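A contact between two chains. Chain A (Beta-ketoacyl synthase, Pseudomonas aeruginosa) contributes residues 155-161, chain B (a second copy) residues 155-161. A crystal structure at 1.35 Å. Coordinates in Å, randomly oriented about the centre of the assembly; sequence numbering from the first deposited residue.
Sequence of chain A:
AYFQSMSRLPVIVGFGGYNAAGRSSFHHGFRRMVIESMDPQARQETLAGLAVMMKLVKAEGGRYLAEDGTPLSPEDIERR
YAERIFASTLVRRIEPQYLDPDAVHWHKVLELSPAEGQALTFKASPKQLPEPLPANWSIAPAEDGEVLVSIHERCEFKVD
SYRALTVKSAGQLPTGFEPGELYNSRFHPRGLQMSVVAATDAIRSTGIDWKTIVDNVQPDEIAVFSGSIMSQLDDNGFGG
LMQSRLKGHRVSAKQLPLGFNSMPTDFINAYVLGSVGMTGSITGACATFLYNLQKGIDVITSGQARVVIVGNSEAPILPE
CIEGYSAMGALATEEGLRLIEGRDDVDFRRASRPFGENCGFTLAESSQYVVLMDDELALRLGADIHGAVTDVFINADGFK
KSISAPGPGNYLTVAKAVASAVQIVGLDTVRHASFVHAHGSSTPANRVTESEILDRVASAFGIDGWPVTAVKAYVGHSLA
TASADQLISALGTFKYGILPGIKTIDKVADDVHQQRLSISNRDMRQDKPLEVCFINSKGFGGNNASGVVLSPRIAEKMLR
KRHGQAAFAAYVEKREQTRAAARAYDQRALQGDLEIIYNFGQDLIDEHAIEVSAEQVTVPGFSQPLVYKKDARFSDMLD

Chain A, residues 155-161: CEFKVDS
Chain B (155-161) CEFKVDS

Two copies of one β-strand meet about an exact two-fold axis, joined by a central pair of backbone hydrogen bonds, two salt bridges and a small apolar cluster. Residues 155-161 are extended in both chains. The strands run antiparallel but strongly splayed, with 139° between their N-to-C directions and a closest axial approach of 4.7 Å.

The register centres on Lys A158 opposite Lys B158, with CA atoms 4.8 Å apart. Phe A157 lies across from Val B159, and Val A159 from Phe B157, both at CA-CA 5.3 Å. Phi/psi is -104/157 at Phe A157, -106/131 at Lys A158, -122/144 at Val A159 and -63/135 at Asp A160, with the same values in chain B. Lys A158 N donates to Lys B158 O at 2.8 Å, and Lys B158 N to Lys A158 O at 2.8 Å. Both bonds are nearly straight, at 171°. They are the only direct backbone hydrogen bonds between the stretches. Beyond them, water links the backbones: one molecule donates to Glu A156 O at 2.4 Å and accepts from Asp B160 N at 3.0 Å, and its symmetry mate does the same for Glu B156 O and Asp A160 N.

Lys A158 CB and Lys B158 CB lie 3.8 Å apart on one face of the sheet. Chi1 to chi4 are -90°, 50°, 71° and 170°. Each lysine side chain reaches the Asp carboxylate of the partner strand, where opposite charges pair: Lys A158 NZ to Asp B160 OD2 is 2.9 Å, as is Lys B158 NZ to Asp A160 OD2. Asp A160 and Asp B160 have chi1 -58° and chi2 -53°.

Phe A157, Val A159, Phe B157 and Val B159 meet on the other face, in an apolar cluster. Phe A157 and Phe B157 (chi1 -69°, chi2 -75°) each place a ring edge against the partner's valine, Val B159 or Val A159 (chi1 -64°), with Phe A157 CE1 to Val B159 CG1 at 3.2 Å. The two phenyl rings meet obliquely, centroids 5.7 Å apart and planes at 48°.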

# COMPACT_ATOMS: atom_id res chain seq x y z
N CYS A 155 26.40 25.11 -22.34
CA CYS A 155 25.52 24.80 -21.23
C CYS A 155 24.33 24.02 -21.73
O CYS A 155 24.13 23.86 -22.93
CB CYS A 155 25.08 26.05 -20.51
SG CYS A 155 24.13 27.12 -21.53
N GLU A 156 23.57 23.52 -20.77
CA GLU A 156 22.50 22.59 -21.05
C GLU A 156 21.16 23.25 -20.85
O GLU A 156 20.84 23.73 -19.76
CB GLU A 156 22.59 21.39 -20.11
CG GLU A 156 23.78 20.50 -20.39
CD GLU A 156 23.72 19.22 -19.59
OE1 GLU A 156 22.82 19.09 -18.75
OE2 GLU A 156 24.57 18.34 -19.82
N PHE A 157 20.38 23.27 -21.91
CA PHE A 157 18.97 23.60 -21.82
C PHE A 157 18.17 22.31 -21.95
O PHE A 157 18.66 21.32 -22.49
CB PHE A 157 18.58 24.55 -22.94
CG PHE A 157 19.17 25.91 -22.78
CD1 PHE A 157 18.65 26.76 -21.85
CD2 PHE A 157 20.27 26.31 -23.51
CE1 PHE A 157 19.19 28.01 -21.65
CE2 PHE A 157 20.79 27.55 -23.32
CZ PHE A 157 20.24 28.41 -22.38
N LYS A 158 16.96 22.34 -21.44
CA LYS A 158 16.00 21.27 -21.72
C LYS A 158 14.95 21.79 -22.69
O LYS A 158 14.42 22.88 -22.51
CB LYS A 158 15.35 20.76 -20.45
CG LYS A 158 16.10 19.58 -19.75
CD LYS A 158 17.60 19.82 -19.54
CE LYS A 158 17.88 20.87 -18.46
NZ LYS A 158 19.36 20.95 -18.07
N VAL A 159 14.70 21.02 -23.75
CA VAL A 159 13.74 21.42 -24.78
C VAL A 159 12.63 20.37 -24.92
O VAL A 159 12.89 19.17 -24.83
CB VAL A 159 14.44 21.65 -26.15
CG1 VAL A 159 15.40 22.79 -26.08
CG2 VAL A 159 15.17 20.40 -26.64
N ASP A 160 11.41 20.83 -25.18
CA ASP A 160 10.29 19.93 -25.42
C ASP A 160 10.56 19.11 -26.66
O ASP A 160 10.98 19.63 -27.69
CB ASP A 160 9.01 20.73 -25.60
CG ASP A 160 8.70 21.57 -24.40
OD1 ASP A 160 8.68 21.03 -23.28
OD2 ASP A 160 8.58 22.80 -24.56
N SER A 161 10.27 17.82 -26.55
CA SER A 161 10.40 16.90 -27.67
C SER A 161 9.34 15.81 -27.53
O SER A 161 8.74 15.66 -26.48
CB SER A 161 11.80 16.30 -27.71
OG SER A 161 12.09 15.72 -28.97
N CYS B 155 9.63 30.94 -27.86
CA CYS B 155 9.42 29.57 -27.46
C CYS B 155 9.97 29.35 -26.08
O CYS B 155 10.63 30.22 -25.51
CB CYS B 155 10.06 28.60 -28.45
SG CYS B 155 11.80 28.77 -28.54
N GLU B 156 9.67 28.18 -25.54
CA GLU B 156 9.95 27.87 -24.16
C GLU B 156 11.06 26.87 -24.05
O GLU B 156 10.98 25.76 -24.57
CB GLU B 156 8.70 27.28 -23.49
CG GLU B 156 7.59 28.29 -23.31
CD GLU B 156 6.47 27.74 -22.47
OE1 GLU B 156 6.52 26.54 -22.13
OE2 GLU B 156 5.54 28.50 -22.14
N PHE B 157 12.12 27.27 -23.37
CA PHE B 157 13.14 26.36 -22.92
C PHE B 157 12.96 26.12 -21.43
O PHE B 157 12.37 26.94 -20.74
CB PHE B 157 14.52 26.95 -23.18
CG PHE B 157 14.86 27.02 -24.63
CD1 PHE B 157 15.20 25.88 -25.31
CD2 PHE B 157 14.78 28.21 -25.33
CE1 PHE B 157 15.48 25.91 -26.66
CE2 PHE B 157 15.07 28.24 -26.66
CZ PHE B 157 15.43 27.07 -27.32
N LYS B 158 13.48 25.00 -20.96
CA LYS B 158 13.60 24.78 -19.53
C LYS B 158 15.06 24.91 -19.13
O LYS B 158 15.94 24.34 -19.78
CB LYS B 158 13.05 23.42 -19.12
CG LYS B 158 11.54 23.41 -18.75
CD LYS B 158 10.63 24.08 -19.79
CE LYS B 158 10.49 23.27 -21.08
NZ LYS B 158 9.41 23.80 -22.02
N VAL B 159 15.32 25.69 -18.09
CA VAL B 159 16.70 25.93 -17.63
C VAL B 159 16.85 25.50 -16.16
O VAL B 159 15.95 25.68 -15.35
CB VAL B 159 17.10 27.42 -17.80
CG1 VAL B 159 17.13 27.80 -19.24
CG2 VAL B 159 16.17 28.35 -17.03
N ASP B 160 18.02 24.96 -15.83
CA ASP B 160 18.33 24.59 -14.46
C ASP B 160 18.33 25.82 -13.58
O ASP B 160 18.90 26.85 -13.94
CB ASP B 160 19.68 23.91 -14.38
CG ASP B 160 19.74 22.68 -15.24
OD1 ASP B 160 18.86 21.82 -15.10
OD2 ASP B 160 20.62 22.62 -16.12
N SER B 161 17.70 25.69 -12.43
CA SER B 161 17.68 26.76 -11.44
C SER B 161 17.63 26.14 -10.04
O SER B 161 17.37 24.95 -9.90
CB SER B 161 16.47 27.66 -11.68
OG SER B 161 16.61 28.91 -11.00
O HOH W 1 20.13 25.20 -18.00
O HOH W 2 11.36 23.79 -25.88